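Transcriptional regulator, MerR-family (Cupriavidus metallidurans CH34, PDB 5GPE) binds lead(II) and, as a MerR-family regulator, probably binds DNA to control transcription in response to the metal. Local coordinates at residues M2-L7 / T17-E22; A56-L61 / D86-Q91; R117-R120 / I124-S127. All blocks are in the same frame, centred on the assembly; numbering follows the deposited sequence.

Interaction 1. Residues M2-L7 / T17-E22; sequences MRIGEL and TVRFYE
Ile4 reaches from the first turn of helix 4-11 to Val18 and Arg19 on helix 15-23; the long branch meets both residues, the short one the arginine. Its CB bond points toward the second helix, where the CA of Val18 lies 7.7 Å from that of Ile4. From CB the chain forks. The short branch turns to the arginine, CG2 lying 3.9 Å from Arg19 NH2 in an oblique approach to the guanidinium. The long branch leaves with CG1 opposite the backbone N (chi1 -168°), which carries it out to Val18, and CG1 comes within 4.0 Å of Val18 CG1. One bond further, the terminal methyl is the busiest atom: CD1 is 3.7 Å from Val18 CG1 and 3.8 Å from Arg19 CG, so it sits in the corner formed by the valine and the first part of the arginine chain. The long axes of Ile4 and Val18 run past one another in opposite senses, whereas Ile4 and Arg19 cross at about a right angle.

These two helices form the helix-turn-helix of the MerR-type DNA-binding region, in which the second helix is, as in relatives, probably the recognition helix. Arg3 is the N-cap of the first one, and Leu7 N returns to Arg3 O at 3.0 Å.

One turn on from Ile4, Leu7 brings CD2 to 4.1 Å from Val18 CG1, so the same valine methyl is approached by both residues. Leu48 of helix 42-56 touches both Leu7 and Val18 and extends the apolar cluster. No hydrogen bond joins the two segments, and the contact is apolar, with the arginine's guanidinium at its border. The Glu22 carboxylate stands near the tip of Ile4, but its OE2 is hydrogen-bonded to Tyr40 OH.

Interaction 2. Residues A56-L61 / D86-Q91; sequences AKDMTL and DAHIAQ
Met59 and His88 bring the two backbones nearest, CA to CA 8.1 Å, where segment 56-61, whose Asp58 is the C-prime residue of the Schellman motif ending helix 42-56, passes the long helix 79-111. In that motif Met59 N bonds to Cys54 O and Asp58 N to Arg55 O, and the turn presents the Asp58 side chain to the helix.

The main polar link is His88 NE2 to Asp58 OD2, 2.8 Å long with an N-H...O angle of 161°. The oxygen lies almost exactly in the imidazole plane, at the ring edge. Seen from the carboxylate the geometry is less regular: NE2 meets OD2 on its anti side, about 25° out of the carboxylate plane. The carboxylate and ring planes stand at right angles. His88 gets there with CG roughly opposite its backbone N (chi1 -154°), a setting that sends the ring off the helix toward the loop. The neighbouring edge atom, CE1, lies 3.1 Å from Asp58 O, so backbone and side chain of the same aspartate flank this corner of the ring.

Met59 adds a sulfur-aromatic contact: SD is 4.9 Å from the centroid of the His88 ring and approaches it obliquely. The same methionine touches Ile64 and Leu67 of helix 61-71, while Leu102 and Leu106 of the second subunit pack on Asp58 and His88. The loop therefore touches both its own long helix and the second subunit.

At the far nitrogen, ND1 is hydrogen-bonded to Glu63 OE2; since NE2 donates to Asp58 OD2, both nitrogens probably carry a proton. With a carboxylate at each nitrogen, the ring is fixed in rotation, and the two neighbouring acids would be expected to favour the doubly protonated, positively charged imidazole.

Interaction 3. Residues R117-R120 / I124-S127; sequences RTSR and ILNS
Asn126 and Leu125 both carry CG opposite their own carbonyl carbon (chi1 -72° and -67°), while Ser119 holds OG opposite its backbone N. These settings turn the amide and the leucine methyl of helix 123-128 back to the segment just before it. The backbones run close, with the CA atoms of Ser119 and Leu125 7.3 Å apart.

Asn126 ND2 donates to the main-chain Arg120 O in a weak hydrogen bond, 3.4 Å long. Separately, one residue earlier in the helix, Leu125 CD1 rests at 3.4 Å from Ser119 OG, a methyl packed against a hydroxyl. That hydroxyl is bonded to Leu70 O of the second subunit, so the leucine covers a polar group already engaged. Within the helix, Ser127 OG bonds to Ile124 O at 3.0 Å.

Cys122 lies in the short connection between the two segments and binds lead(II) with Cys113; the Leu125 side chain lies about 6 Å from the ion. Arg117 packs on Cys78 of the second subunit.

With one long hydrogen bond and one methyl contact, the direct grip between the segments is slight, and much of the polar fastening of 117-120 comes from bonds to the second subunit.

Overall arrangement
Interactions 1, 2 and 3 follow one another along the chain without interleaving. Interactions 1 and 2 have centres 25 Å apart and meet through Phe20 CZ and Leu61 CD2, 3.6 Å from each other. From interaction 2, helix 79-111 leads to interaction 3, whose centre is 40 Å from interaction 2 and 53 Å from interaction 1. Both later contacts touch the second subunit, whereas interaction 1 does not. Within one chain the Cys113/Cys122 end is thus far from the helix-turn-helix, but in the dimer a lead ion lies about 12 Å from the Met59 side chain. This places metal close to the part leading to the helix-turn-helix, which probably lets metal binding influence DNA binding.

Interaction 1. Residues M2-L7 / T17-E22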
# COMPACT_ATOMS: atom_id res chain seq x y z
N MET B 2 -10.87 23.17 -24.77
CA MET B 2 -11.81 22.46 -23.90
C MET B 2 -11.80 23.02 -22.49
O MET B 2 -10.74 23.39 -21.98
CB MET B 2 -11.38 20.99 -23.74
CG MET B 2 -11.38 20.15 -24.98
SD MET B 2 -10.71 18.55 -24.50
CE MET B 2 -8.96 18.83 -24.82
N ARG B 3 -12.96 23.00 -21.84
CA ARG B 3 -13.00 23.19 -20.39
C ARG B 3 -12.64 21.88 -19.72
O ARG B 3 -12.66 20.81 -20.34
CB ARG B 3 -14.37 23.68 -19.92
CG ARG B 3 -14.70 25.10 -20.34
CD ARG B 3 -13.87 26.07 -19.48
NE ARG B 3 -14.54 26.41 -18.22
CZ ARG B 3 -14.02 27.12 -17.22
NH1 ARG B 3 -12.80 27.62 -17.27
NH2 ARG B 3 -14.76 27.34 -16.14
N ILE B 4 -12.34 21.97 -18.43
CA ILE B 4 -11.88 20.83 -17.65
C ILE B 4 -12.85 19.63 -17.69
O ILE B 4 -12.41 18.48 -17.76
CB ILE B 4 -11.53 21.25 -16.19
CG1 ILE B 4 -10.78 20.12 -15.48
CG2 ILE B 4 -12.78 21.65 -15.39
CD1 ILE B 4 -10.01 20.59 -14.26
N GLY B 5 -14.16 19.91 -17.63
CA GLY B 5 -15.19 18.87 -17.73
C GLY B 5 -15.09 18.03 -19.01
O GLY B 5 -15.19 16.80 -18.98
N GLU B 6 -14.85 18.70 -20.13
CA GLU B 6 -14.72 18.03 -21.41
C GLU B 6 -13.40 17.26 -21.48
O GLU B 6 -13.36 16.16 -22.04
CB GLU B 6 -14.81 19.02 -22.58
CG GLU B 6 -14.88 18.33 -23.94
CD GLU B 6 -14.85 19.27 -25.14
OE1 GLU B 6 -15.09 20.48 -24.97
OE2 GLU B 6 -14.60 18.79 -26.27
N LEU B 7 -12.34 17.86 -20.96
CA LEU B 7 -11.04 17.19 -20.86
C LEU B 7 -11.16 15.88 -20.07
O LEU B 7 -10.68 14.85 -20.52
CB LEU B 7 -10.00 18.11 -20.19
CG LEU B 7 -8.61 17.52 -19.96
CD1 LEU B 7 -7.92 17.20 -21.27
CD2 LEU B 7 -7.77 18.49 -19.15
N THR B 17 -9.83 14.46 -10.32
CA THR B 17 -8.58 13.77 -10.64
C THR B 17 -7.64 14.66 -11.47
O THR B 17 -6.46 14.73 -11.19
CB THR B 17 -8.83 12.43 -11.34
OG1 THR B 17 -9.66 11.61 -10.50
CG2 THR B 17 -7.51 11.68 -11.60
N VAL B 18 -8.19 15.35 -12.47
CA VAL B 18 -7.42 16.32 -13.23
C VAL B 18 -6.84 17.39 -12.29
O VAL B 18 -5.66 17.74 -12.39
CB VAL B 18 -8.26 17.01 -14.33
CG1 VAL B 18 -7.44 18.05 -15.07
CG2 VAL B 18 -8.79 15.99 -15.33
N ARG B 19 -7.68 17.93 -11.40
CA ARG B 19 -7.24 18.97 -10.45
C ARG B 19 -6.19 18.45 -9.47
O ARG B 19 -5.29 19.18 -9.07
CB ARG B 19 -8.42 19.56 -9.67
CG ARG B 19 -9.34 20.39 -10.53
CD ARG B 19 -10.05 21.48 -9.75
NE ARG B 19 -10.81 22.30 -10.69
CZ ARG B 19 -12.13 22.34 -10.84
NH1 ARG B 19 -12.94 21.61 -10.08
NH2 ARG B 19 -12.63 23.14 -11.78
N PHE B 20 -6.31 17.20 -9.08
CA PHE B 20 -5.27 16.55 -8.24
C PHE B 20 -3.91 16.53 -8.97
O PHE B 20 -2.89 16.93 -8.40
CB PHE B 20 -5.70 15.13 -7.88
CG PHE B 20 -4.67 14.34 -7.14
CD1 PHE B 20 -4.15 14.80 -5.94
CD2 PHE B 20 -4.24 13.11 -7.63
CE1 PHE B 20 -3.20 14.05 -5.24
CE2 PHE B 20 -3.30 12.36 -6.95
CZ PHE B 20 -2.78 12.84 -5.75
N TYR B 21 -3.91 16.09 -10.23
CA TYR B 21 -2.70 16.08 -11.04
C TYR B 21 -2.12 17.48 -11.26
O TYR B 21 -0.91 17.66 -11.24
CB TYR B 21 -2.96 15.41 -12.39
CG TYR B 21 -3.32 13.95 -12.32
CD1 TYR B 21 -2.93 13.14 -11.24
CD2 TYR B 21 -4.05 13.36 -13.33
CE1 TYR B 21 -3.28 11.81 -11.18
CE2 TYR B 21 -4.39 12.01 -13.28
CZ TYR B 21 -4.01 11.25 -12.20
OH TYR B 21 -4.32 9.92 -12.14
N GLU B 22 -2.99 18.47 -11.42
CA GLU B 22 -2.55 19.88 -11.47
C GLU B 22 -1.86 20.32 -10.19
O GLU B 22 -0.78 20.89 -10.24
CB GLU B 22 -3.73 20.82 -11.73
CG GLU B 22 -4.24 20.76 -13.15
CD GLU B 22 -5.31 21.80 -13.44
OE1 GLU B 22 -6.22 21.99 -12.60
OE2 GLU B 22 -5.25 22.39 -14.54

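Interaction 2. Residues A56-L61 / D86-Q91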
# COMPACT_ATOMS: atom_id res chain seq x y z
N ALA B 56 -1.38 2.72 -14.07
CA ALA B 56 -1.78 1.33 -14.29
C ALA B 56 -0.61 0.34 -14.27
O ALA B 56 -0.83 -0.85 -14.11
CB ALA B 56 -2.52 1.19 -15.60
N LYS B 57 0.61 0.83 -14.45
CA LYS B 57 1.83 0.02 -14.25
C LYS B 57 2.47 0.25 -12.86
O LYS B 57 3.67 0.06 -12.69
CB LYS B 57 2.83 0.28 -15.39
CG LYS B 57 2.30 -0.27 -16.72
CD LYS B 57 3.12 0.17 -17.90
CE LYS B 57 2.38 -0.04 -19.22
NZ LYS B 57 2.08 -1.48 -19.49
N ASP B 58 1.65 0.65 -11.89
CA ASP B 58 2.03 0.74 -10.47
C ASP B 58 2.98 1.91 -10.16
O ASP B 58 3.60 1.96 -9.10
CB ASP B 58 2.66 -0.58 -10.01
CG ASP B 58 2.76 -0.71 -8.50
OD1 ASP B 58 1.74 -0.51 -7.82
OD2 ASP B 58 3.88 -1.04 -7.99
N MET B 59 3.12 2.86 -11.08
CA MET B 59 4.06 3.93 -10.82
C MET B 59 3.50 4.96 -9.84
O MET B 59 2.36 5.37 -9.95
CB MET B 59 4.43 4.69 -12.06
CG MET B 59 5.93 4.63 -12.51
SD MET B 59 6.11 3.11 -13.35
CE MET B 59 5.63 3.62 -14.99
N THR B 60 4.35 5.42 -8.94
CA THR B 60 3.98 6.47 -8.01
C THR B 60 4.03 7.83 -8.70
O THR B 60 4.63 7.98 -9.78
CB THR B 60 4.95 6.54 -6.81
OG1 THR B 60 6.21 7.08 -7.26
CG2 THR B 60 5.15 5.15 -6.17
N LEU B 61 3.45 8.82 -8.05
CA LEU B 61 3.51 10.21 -8.55
C LEU B 61 4.95 10.73 -8.72
O LEU B 61 5.22 11.50 -9.63
CB LEU B 61 2.74 11.15 -7.63
CG LEU B 61 1.26 11.46 -7.96
CD1 LEU B 61 0.49 10.31 -8.58
CD2 LEU B 61 0.56 11.93 -6.69
N ASP B 86 13.78 -0.75 -14.06
CA ASP B 86 14.55 -1.84 -13.42
C ASP B 86 14.41 -1.81 -11.90
O ASP B 86 14.26 -2.87 -11.27
CB ASP B 86 16.03 -1.77 -13.79
CG ASP B 86 16.30 -2.19 -15.22
OD1 ASP B 86 15.49 -2.95 -15.80
OD2 ASP B 86 17.35 -1.80 -15.77
N ALA B 87 14.48 -0.61 -11.31
CA ALA B 87 14.34 -0.47 -9.83
C ALA B 87 12.92 -0.85 -9.37
O ALA B 87 12.75 -1.47 -8.33
CB ALA B 87 14.69 0.93 -9.38
N HIS B 88 11.92 -0.53 -10.20
CA HIS B 88 10.55 -0.91 -9.89
C HIS B 88 10.35 -2.43 -9.94
O HIS B 88 9.72 -3.01 -9.05
CB HIS B 88 9.54 -0.25 -10.83
CG HIS B 88 8.19 -0.10 -10.21
ND1 HIS B 88 7.74 1.10 -9.74
CD2 HIS B 88 7.24 -1.01 -9.90
CE1 HIS B 88 6.54 0.94 -9.20
NE2 HIS B 88 6.22 -0.33 -9.29
N ILE B 89 10.90 -3.06 -10.96
CA ILE B 89 10.89 -4.53 -11.07
C ILE B 89 11.54 -5.17 -9.82
O ILE B 89 10.99 -6.12 -9.24
CB ILE B 89 11.59 -5.01 -12.35
CG1 ILE B 89 10.73 -4.66 -13.58
CG2 ILE B 89 11.85 -6.51 -12.33
CD1 ILE B 89 11.49 -4.73 -14.89
N ALA B 90 12.70 -4.68 -9.42
CA ALA B 90 13.41 -5.19 -8.22
C ALA B 90 12.55 -5.06 -6.96
O ALA B 90 12.47 -5.98 -6.14
CB ALA B 90 14.74 -4.46 -8.03
N GLN B 91 11.91 -3.90 -6.82
CA GLN B 91 10.95 -3.65 -5.73
C GLN B 91 9.79 -4.66 -5.67
O GLN B 91 9.44 -5.16 -4.59
CB GLN B 91 10.35 -2.26 -5.86
CG GLN B 91 10.79 -1.31 -4.78
CD GLN B 91 10.56 0.14 -5.15
OE1 GLN B 91 11.47 0.96 -5.04
NE2 GLN B 91 9.34 0.47 -5.60

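Interaction 3. Residues R117-R120 / I124-S127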
# COMPACT_ATOMS: atom_id res chain seq x y z
N ARG B 117 -14.66 -24.21 19.03
CA ARG B 117 -14.02 -23.76 20.26
C ARG B 117 -14.58 -22.42 20.68
O ARG B 117 -15.21 -21.72 19.90
CB ARG B 117 -12.51 -23.60 20.08
CG ARG B 117 -11.73 -24.88 19.99
CD ARG B 117 -10.24 -24.58 20.07
NE ARG B 117 -9.45 -25.53 19.29
CZ ARG B 117 -8.12 -25.58 19.27
NH1 ARG B 117 -7.38 -24.73 19.98
NH2 ARG B 117 -7.51 -26.50 18.53
N THR B 118 -14.27 -22.06 21.91
CA THR B 118 -14.56 -20.75 22.45
C THR B 118 -13.32 -19.88 22.31
O THR B 118 -12.20 -20.37 22.10
CB THR B 118 -14.92 -20.83 23.94
OG1 THR B 118 -13.78 -21.33 24.66
CG2 THR B 118 -16.11 -21.75 24.16
N SER B 119 -13.55 -18.57 22.44
CA SER B 119 -12.49 -17.57 22.42
C SER B 119 -11.40 -17.86 23.46
O SER B 119 -10.21 -17.74 23.16
CB SER B 119 -13.08 -16.18 22.66
OG SER B 119 -12.07 -15.23 22.93
N ARG B 120 -11.82 -18.28 24.65
CA ARG B 120 -10.87 -18.69 25.71
C ARG B 120 -9.87 -19.76 25.24
O ARG B 120 -8.72 -19.72 25.61
CB ARG B 120 -11.63 -19.22 26.94
CG ARG B 120 -10.75 -19.46 28.15
CD ARG B 120 -11.54 -20.07 29.30
NE ARG B 120 -12.72 -19.30 29.72
CZ ARG B 120 -12.70 -18.22 30.52
NH1 ARG B 120 -11.57 -17.72 31.04
NH2 ARG B 120 -13.85 -17.62 30.82
N ILE B 124 -5.57 -19.56 17.77
CA ILE B 124 -5.06 -18.35 17.13
C ILE B 124 -4.86 -17.24 18.16
O ILE B 124 -3.80 -16.63 18.22
CB ILE B 124 -5.97 -17.90 15.96
CG1 ILE B 124 -5.90 -18.92 14.81
CG2 ILE B 124 -5.56 -16.52 15.43
CD1 ILE B 124 -7.05 -18.84 13.82
N LEU B 125 -5.91 -16.95 18.93
CA LEU B 125 -5.84 -15.91 19.97
C LEU B 125 -4.78 -16.25 21.00
O LEU B 125 -4.05 -15.37 21.45
CB LEU B 125 -7.19 -15.70 20.66
CG LEU B 125 -8.31 -15.10 19.79
CD1 LEU B 125 -9.59 -15.01 20.61
CD2 LEU B 125 -7.94 -13.73 19.22
N ASN B 126 -4.69 -17.53 21.36
CA ASN B 126 -3.70 -17.96 22.35
C ASN B 126 -2.27 -17.87 21.83
O ASN B 126 -1.36 -17.55 22.60
CB ASN B 126 -4.02 -19.37 22.90
CG ASN B 126 -5.23 -19.38 23.83
OD1 ASN B 126 -5.59 -18.36 24.43
ND2 ASN B 126 -5.86 -20.53 23.94
N SER B 127 -2.05 -18.13 20.55
CA SER B 127 -0.70 -17.99 19.97
C SER B 127 -0.28 -16.52 19.82
O SER B 127 0.91 -16.22 19.79
CB SER B 127 -0.59 -18.73 18.64
OG SER B 127 -1.14 -17.97 17.60